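Local coordinates for dTDP-4-dehydrorhamnose reductase (Sulfolobus tokodaii, PDB 2GGS), which binds NADPH and probably catalyses the reduction of dTDP-4-dehydrorhamnose in the making of dTDP-L-rhamnose, at residues Arg214-Leu217 and Ala218-Lys222; Phe160-Tyr163 and Val164-Leu168; Leu266-Asp269 and Gly270-Val273. All blocks are in the same frame, centred on the assembly; numbering follows the deposited sequence.

Contact 1 (Arg214-Leu217 and Ala218-Lys222); sequences RFEL and ALKIK
On the first turns of helix 214-224, F215 and L219 form an i to i+4 pair in which a methyl group rests over an aromatic face. L219 CD1 lies 3.8 Å from the centroid of the F215 ring and 22° off its normal, a CH-pi contact displaced toward the rim, where F215 CZ is 3.5 Å from L219 CD1. The torsions account for it: F215 CG is anti to the backbone N (chi1 -171°), which carries the ring toward the next turn, while L219 CG stays beside its own backbone N (chi1 -71°) and leans back to meet it. Replacing F215 by an alanine would probably leave L219 CD1 without its aromatic floor and open a gap beside V231.

That residue belongs to strand 231-234, which pairs in parallel with strand 174-177 as a small sheet apart from the seven-stranded Rossmann-type one; F215, A218 and L219 all touch V231. L217 and I221 instead meet L266 and L268 respectively, and I221 also packs on helix 160-169. Within the helix these two are only loosely apposed, L217 CD1 lying 4.3 Å from I221 CG2, although the same CG2 methyl of I221 comes to 3.2 Å from L217 O.

Four alpha-helical backbone bonds span the segments, among them A218 N to R214 O at 2.8 Å and K220 N to E216 O, also 2.8 Å. E216 and K220 carry opposite charges on adjacent turns, but E216 OE2 and K220 NZ remain 5.0 Å apart, too far for a salt bridge. R214 makes a cation-pi interaction with Y181.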
loop_
_atom_site.group_PDB
_atom_site.type_symbol
_atom_site.label_atom_id
_atom_site.label_comp_id
_atom_site.label_asym_id
_atom_site.label_seq_id
_atom_site.Cartn_x
_atom_site.Cartn_y
_atom_site.Cartn_z
ATOM N N ARG A 214 -16.895 4.686 -2.900
ATOM C CA ARG A 214 -16.648 3.862 -4.081
ATOM C C ARG A 214 -17.617 4.197 -5.206
ATOM O O ARG A 214 -17.255 4.165 -6.381
ATOM C CB ARG A 214 -16.799 2.378 -3.722
ATOM C CG ARG A 214 -15.525 1.757 -3.133
ATOM C CD ARG A 214 -15.382 1.990 -1.690
ATOM N NE ARG A 214 -14.303 1.174 -1.096
ATOM C CZ ARG A 214 -13.858 1.316 0.145
ATOM N NH1 ARG A 214 -14.359 2.252 0.945
ATOM N NH2 ARG A 214 -12.892 0.518 0.587
ATOM N N PHE A 215 -18.857 4.501 -4.822
ATOM C CA PHE A 215 -19.925 4.799 -5.784
ATOM C C PHE A 215 -19.560 6.033 -6.596
ATOM O O PHE A 215 -19.586 6.013 -7.835
ATOM C CB PHE A 215 -21.245 5.008 -5.039
ATOM C CG PHE A 215 -22.467 5.120 -5.953
ATOM C CD1 PHE A 215 -22.788 4.094 -6.839
ATOM C CD2 PHE A 215 -23.302 6.226 -5.872
ATOM C CE1 PHE A 215 -23.918 4.172 -7.692
ATOM C CE2 PHE A 215 -24.438 6.327 -6.709
ATOM C CZ PHE A 215 -24.744 5.273 -7.608
ATOM N N GLU A 216 -19.185 7.107 -5.908
ATOM C CA GLU A 216 -18.880 8.316 -6.659
ATOM C C GLU A 216 -17.666 8.039 -7.544
ATOM O O GLU A 216 -17.627 8.449 -8.703
ATOM C CB GLU A 216 -18.643 9.535 -5.766
ATOM C CG GLU A 216 -18.272 10.760 -6.620
ATOM C CD GLU A 216 -17.863 12.011 -5.861
ATOM O OE1 GLU A 216 -17.466 11.916 -4.683
ATOM O OE2 GLU A 216 -17.905 13.111 -6.499
ATOM N N LEU A 217 -16.672 7.330 -6.992
ATOM C CA LEU A 217 -15.455 7.070 -7.759
ATOM C C LEU A 217 -15.755 6.300 -9.039
ATOM O O LEU A 217 -15.261 6.652 -10.108
ATOM C CB LEU A 217 -14.415 6.325 -6.905
ATOM C CG LEU A 217 -13.085 5.962 -7.576
ATOM C CD1 LEU A 217 -12.436 7.189 -8.201
ATOM C CD2 LEU A 217 -12.157 5.355 -6.555
ATOM N N ALA A 218 -16.606 5.279 -8.917
ATOM C CA ALA A 218 -16.969 4.424 -10.033
ATOM C C ALA A 218 -17.695 5.240 -11.111
ATOM O O ALA A 218 -17.384 5.117 -12.286
ATOM C CB ALA A 218 -17.833 3.274 -9.541
ATOM N N LEU A 219 -18.623 6.095 -10.677
ATOM C CA LEU A 219 -19.392 6.931 -11.606
ATOM C C LEU A 219 -18.540 8.025 -12.255
ATOM O O LEU A 219 -18.783 8.372 -13.426
ATOM C CB LEU A 219 -20.611 7.548 -10.919
ATOM C CG LEU A 219 -21.757 6.600 -10.578
ATOM C CD1 LEU A 219 -22.879 7.309 -9.826
ATOM C CD2 LEU A 219 -22.320 5.944 -11.828
ATOM N N LYS A 220 -17.565 8.570 -11.512
ATOM C CA LYS A 220 -16.591 9.503 -12.096
ATOM C C LYS A 220 -15.847 8.817 -13.205
ATOM O O LYS A 220 -15.680 9.431 -14.275
ATOM C CB LYS A 220 -15.530 10.025 -11.111
ATOM C CG LYS A 220 -15.995 11.061 -10.151
ATOM C CD LYS A 220 -14.795 11.574 -9.361
ATOM C CE LYS A 220 -14.029 12.606 -10.180
ATOM N NZ LYS A 220 -14.943 13.762 -10.452
ATOM N N ILE A 221 -15.392 7.570 -12.994
ATOM C CA ILE A 221 -14.656 6.936 -14.074
ATOM C C ILE A 221 -15.578 6.536 -15.238
ATOM O O ILE A 221 -15.180 6.666 -16.391
ATOM C CB ILE A 221 -13.593 5.826 -13.700
ATOM C CG1 ILE A 221 -13.953 4.459 -14.260
ATOM C CG2 ILE A 221 -13.040 5.865 -12.248
ATOM C CD1 ILE A 221 -12.818 3.544 -14.279
ATOM N N LYS A 222 -16.808 6.127 -14.941
ATOM C CA LYS A 222 -17.836 5.939 -15.987
ATOM C C LYS A 222 -18.037 7.215 -16.824
ATOM O O LYS A 222 -17.955 7.157 -18.045
ATOM C CB LYS A 222 -19.166 5.459 -15.387
ATOM C CG LYS A 222 -20.197 4.975 -16.415
ATOM C CD LYS A 222 -21.430 4.443 -15.764
ATOM C CE LYS A 222 -22.700 4.576 -16.640
ATOM N NZ LYS A 222 -22.463 4.430 -18.083
#

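Contact 2 (Phe160-Tyr163 and Val164-Leu168); sequences FPIY and VYKTL
Y163 O takes two hydrogen bonds from T167: one from T167 N at 2.9 Å, the other from T167 OG1 at 2.7 Å. The donors arrive from opposite faces of the carbonyl plane, the hydroxyl tilted 33° from it, so the acceptor is gripped on both sides. This is the familiar i to i-4 return of a threonine hydroxyl to the backbone of an alpha helix, here helix 160-169. The T167 torsion explains the second bond: with OG1 beside the backbone N (chi1 -60°), the hydroxyl hangs back over the preceding turn. T167 OG1 also comes 3.2 Å from Y163 CE1, meeting that ring obliquely.

The other backbone bonds follow the same i to i-4 pattern; V164 N to F160 O, at 2.9 Å, is close to straight. Y163 OH leaves the helix and makes a weak hydrogen bond to F175 N on strand 174-177, against which Y163, T167 and L168 pack through V174. On another side of the helix I162 CG2 meets the aliphatic part of K166, 3.9 Å from K166 CD, beneath an exposed lysine chain.

At the N-terminal turn, V164 CG2 sits over one face of the F160 ring, 18° off its normal, in a CH-pi contact. That methyl, V164 CG2, stands 3.6 Å from the F160 ring centroid, and its shift toward the rim brings V164 CG2 within 3.4 Å of F160 CZ.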
loop_
_atom_site.group_PDB
_atom_site.type_symbol
_atom_site.label_atom_id
_atom_site.label_comp_id
_atom_site.label_asym_id
_atom_site.label_seq_id
_atom_site.Cartn_x
_atom_site.Cartn_y
_atom_site.Cartn_z
ATOM N N PHE A 160 -9.473 -0.765 -7.184
ATOM C CA PHE A 160 -10.866 -0.541 -7.585
ATOM C C PHE A 160 -11.045 0.217 -8.924
ATOM O O PHE A 160 -11.890 -0.208 -9.749
ATOM C CB PHE A 160 -11.607 0.144 -6.428
ATOM C CG PHE A 160 -13.070 0.349 -6.681
ATOM C CD1 PHE A 160 -13.917 -0.738 -6.833
ATOM C CD2 PHE A 160 -13.595 1.621 -6.756
ATOM C CE1 PHE A 160 -15.295 -0.549 -7.067
ATOM C CE2 PHE A 160 -14.965 1.807 -6.968
ATOM C CZ PHE A 160 -15.797 0.731 -7.127
ATOM N N PRO A 161 -10.309 1.334 -9.164
ATOM C CA PRO A 161 -10.576 2.045 -10.427
ATOM C C PRO A 161 -10.398 1.193 -11.669
ATOM O O PRO A 161 -11.140 1.360 -12.633
ATOM C CB PRO A 161 -9.549 3.171 -10.421
ATOM C CG PRO A 161 -9.357 3.465 -8.942
ATOM C CD PRO A 161 -9.310 2.082 -8.358
ATOM N N ILE A 162 -9.439 0.272 -11.617
ATOM C CA ILE A 162 -9.216 -0.644 -12.726
ATOM C C ILE A 162 -10.346 -1.654 -12.890
ATOM O O ILE A 162 -10.814 -1.879 -14.024
ATOM C CB ILE A 162 -7.807 -1.297 -12.639
ATOM C CG1 ILE A 162 -6.825 -0.396 -13.373
ATOM C CG2 ILE A 162 -7.805 -2.680 -13.307
ATOM C CD1 ILE A 162 -7.006 -0.448 -14.905
ATOM N N TYR A 163 -10.793 -2.250 -11.787
ATOM C CA TYR A 163 -11.949 -3.138 -11.797
ATOM C C TYR A 163 -13.155 -2.403 -12.408
ATOM O O TYR A 163 -13.844 -2.954 -13.265
ATOM C CB TYR A 163 -12.281 -3.634 -10.396
ATOM C CG TYR A 163 -13.707 -4.078 -10.225
ATOM C CD1 TYR A 163 -14.154 -5.329 -10.709
ATOM C CD2 TYR A 163 -14.619 -3.256 -9.586
ATOM C CE1 TYR A 163 -15.491 -5.725 -10.547
ATOM C CE2 TYR A 163 -15.937 -3.633 -9.417
ATOM C CZ TYR A 163 -16.375 -4.869 -9.900
ATOM O OH TYR A 163 -17.711 -5.188 -9.700
ATOM N N VAL A 164 -13.377 -1.154 -11.998
ATOM C CA VAL A 164 -14.483 -0.349 -12.568
ATOM C C VAL A 164 -14.331 -0.167 -14.079
ATOM O O VAL A 164 -15.285 -0.398 -14.847
ATOM C CB VAL A 164 -14.598 1.063 -11.920
ATOM C CG1 VAL A 164 -15.694 1.863 -12.602
ATOM C CG2 VAL A 164 -14.928 0.967 -10.435
ATOM N N TYR A 165 -13.148 0.271 -14.510
ATOM C CA TYR A 165 -12.891 0.588 -15.932
ATOM C C TYR A 165 -13.124 -0.648 -16.790
ATOM O O TYR A 165 -13.856 -0.582 -17.792
ATOM C CB TYR A 165 -11.468 1.139 -16.161
ATOM C CG TYR A 165 -11.158 1.522 -17.611
ATOM C CD1 TYR A 165 -11.488 2.781 -18.121
ATOM C CD2 TYR A 165 -10.542 0.621 -18.462
ATOM C CE1 TYR A 165 -11.207 3.124 -19.462
ATOM C CE2 TYR A 165 -10.253 0.941 -19.782
ATOM C CZ TYR A 165 -10.588 2.185 -20.283
ATOM O OH TYR A 165 -10.294 2.470 -21.598
ATOM N N LYS A 166 -12.512 -1.766 -16.393
ATOM C CA LYS A 166 -12.595 -3.023 -17.169
ATOM C C LYS A 166 -14.007 -3.589 -17.170
ATOM O O LYS A 166 -14.497 -4.005 -18.217
ATOM C CB LYS A 166 -11.584 -4.080 -16.673
ATOM C CG LYS A 166 -10.189 -3.516 -16.389
ATOM C CD LYS A 166 -9.046 -4.514 -16.577
ATOM C CE LYS A 166 -8.119 -4.061 -17.710
ATOM N NZ LYS A 166 -6.743 -4.663 -17.612
ATOM N N THR A 167 -14.672 -3.584 -16.017
ATOM C CA THR A 167 -16.034 -4.108 -15.893
ATOM C C THR A 167 -17.039 -3.295 -16.735
ATOM O O THR A 167 -17.811 -3.885 -17.520
ATOM C CB THR A 167 -16.463 -4.168 -14.413
ATOM O OG1 THR A 167 -15.569 -5.034 -13.709
ATOM C CG2 THR A 167 -17.883 -4.683 -14.237
ATOM N N LEU A 168 -17.016 -1.963 -16.581
ATOM C CA LEU A 168 -17.980 -1.089 -17.275
ATOM C C LEU A 168 -17.776 -1.070 -18.772
ATOM O O LEU A 168 -18.751 -0.980 -19.509
ATOM C CB LEU A 168 -17.956 0.358 -16.745
ATOM C CG LEU A 168 -18.361 0.592 -15.283
ATOM C CD1 LEU A 168 -18.345 2.102 -14.944
ATOM C CD2 LEU A 168 -19.719 -0.024 -14.946
#

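Contact 3 (Leu266-Asp269 and Gly270-Val273); sequences LDLD and GMVV
M271 folds back over L268, three residues earlier, with the two side chains side by side and pointing the same way. M271 CB begins 3.4 Å from L268 O, and M271 CG lies at the same 3.4 Å from that carbonyl oxygen. The chain then draws off, M271 SD standing 4.2 Å from L268 O. A bend at chi3 (-83°) returns the terminal methyl: M271 CE is 3.2 Å from L268 O and 3.5 Å from L268 CB, with L268 CD2 a little farther off. CB, CG and CE of the methionine thus all lie close to the same carbonyl oxygen, and CE also meets the leucine side chain.

The backbone beneath is a short 3-10 turn starting at L268. M271 N donates to L268 O at 3.1 Å, and G270 N donates to D267 O at 2.9 Å. In both bonds the donor stands well above the carbonyl plane, by 57° and 45° respectively, evidence of tight i to i-3 closure rather than an alpha-helical turn. A water bridges the turn, donating to D269 O, 2.8 Å away, and to M271 O.

G270 carries no side chain where one would collide with D267 OD2. That oxygen is held by a salt bridge to R187 NE and a hydrogen bond with S185 OG, so the carboxylate has fixed partners beyond the turn.

In the fold, D267 and D269 lie against helix 186-199, through K188 and R187 respectively. L268 packs on I221 and K224 of helix 214-224. M271 reaches P161 on helix 160-169 and touches the loop residues F155 and F225, while V272 makes backbone hydrogen bonds with R156 in the loop leading into helix 160-169.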
loop_
_atom_site.group_PDB
_atom_site.type_symbol
_atom_site.label_atom_id
_atom_site.label_comp_id
_atom_site.label_asym_id
_atom_site.label_seq_id
_atom_site.Cartn_x
_atom_site.Cartn_y
_atom_site.Cartn_z
ATOM N N LEU A 266 -7.267 13.358 -6.652
ATOM C CA LEU A 266 -7.533 12.131 -7.403
ATOM C C LEU A 266 -6.749 12.111 -8.724
ATOM O O LEU A 266 -6.809 13.061 -9.515
ATOM C CB LEU A 266 -9.006 11.958 -7.707
ATOM C CG LEU A 266 -9.367 10.629 -8.408
ATOM C CD1 LEU A 266 -9.122 9.463 -7.408
ATOM C CD2 LEU A 266 -10.800 10.623 -8.922
ATOM N N ASP A 267 -6.001 11.037 -8.935
ATOM C CA ASP A 267 -5.153 10.890 -10.078
ATOM C C ASP A 267 -5.546 9.710 -10.984
ATOM O O ASP A 267 -4.850 8.781 -11.079
ATOM C CB ASP A 267 -3.695 10.796 -9.623
ATOM C CG ASP A 267 -2.724 10.622 -10.748
ATOM O OD1 ASP A 267 -2.903 11.208 -11.778
ATOM O OD2 ASP A 267 -1.793 9.876 -10.579
ATOM N N LEU A 268 -6.670 9.797 -11.661
ATOM C CA LEU A 268 -7.021 8.744 -12.576
ATOM C C LEU A 268 -6.074 8.444 -13.732
ATOM O O LEU A 268 -6.072 7.361 -14.239
ATOM C CB LEU A 268 -8.446 8.874 -13.063
ATOM C CG LEU A 268 -9.512 8.844 -11.985
ATOM C CD1 LEU A 268 -10.860 9.082 -12.583
ATOM C CD2 LEU A 268 -9.467 7.533 -11.269
ATOM N N ASP A 269 -5.284 9.404 -14.140
ATOM C CA ASP A 269 -4.243 9.140 -15.106
ATOM C C ASP A 269 -3.172 8.133 -14.608
ATOM O O ASP A 269 -2.356 7.700 -15.348
ATOM C CB ASP A 269 -3.552 10.425 -15.528
ATOM C CG ASP A 269 -4.404 11.314 -16.454
ATOM O OD1 ASP A 269 -5.412 10.906 -16.969
ATOM O OD2 ASP A 269 -3.966 12.426 -16.641
ATOM N N GLY A 270 -3.206 7.819 -13.326
ATOM C CA GLY A 270 -2.321 6.829 -12.740
ATOM C C GLY A 270 -2.771 5.403 -12.941
ATOM O O GLY A 270 -2.124 4.488 -12.525
ATOM N N MET A 271 -3.929 5.261 -13.553
ATOM C CA MET A 271 -4.433 3.928 -13.945
ATOM C C MET A 271 -3.595 3.395 -15.104
ATOM O O MET A 271 -3.209 4.154 -16.023
ATOM C CB MET A 271 -5.898 3.996 -14.379
ATOM C CG MET A 271 -6.879 4.157 -13.252
ATOM S SD MET A 271 -8.547 3.998 -13.857
ATOM C CE MET A 271 -8.786 5.642 -14.428
ATOM N N VAL A 272 -3.305 2.093 -15.058
ATOM C CA VAL A 272 -2.521 1.448 -16.106
ATOM C C VAL A 272 -3.396 0.399 -16.753
ATOM O O VAL A 272 -3.890 -0.534 -16.101
ATOM C CB VAL A 272 -1.158 0.926 -15.581
ATOM C CG1 VAL A 272 -0.440 0.093 -16.642
ATOM C CG2 VAL A 272 -0.288 2.119 -15.174
ATOM N N VAL A 273 -3.511 0.616 -18.065
ATOM C CA VAL A 273 -4.675 0.420 -18.947
ATOM C C VAL A 273 -6.064 0.247 -18.368
ATOM O O VAL A 273 -6.443 -0.777 -17.786
ATOM C CB VAL A 273 -4.394 -0.478 -20.188
ATOM C CG1 VAL A 273 -3.130 0.006 -20.860
ATOM C CG2 VAL A 273 -4.298 -1.951 -19.823
ATOM O OXT VAL A 273 -6.826 1.210 -18.506
HETATM O O HOH W 1 -0.684 5.520 -15.511
#

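The three contacts lie on one side of the chain's centre and pack directly on one another. Contacts 1 and 2, with centres about 10 Å apart, join two helices: I221 CD1 lies 3.3 Å from Y165 N, and K222 CB is 3.5 Å from L168 CD1. Contact 3 leans on both. L217 CD1 meets L266 CD2 at 3.9 Å, and P161 CB meets M271 SD at 3.7 Å. None of the side chains measured touches NADPH: those of F160 and R214 are each about 8 Å away, and that of M271 about 12 Å. The group lies one shell behind the pocket, I162 being about 6 Å from NADPH-binding Q11, side chain to side chain; NADPH-binding K158 is a near neighbour in sequence.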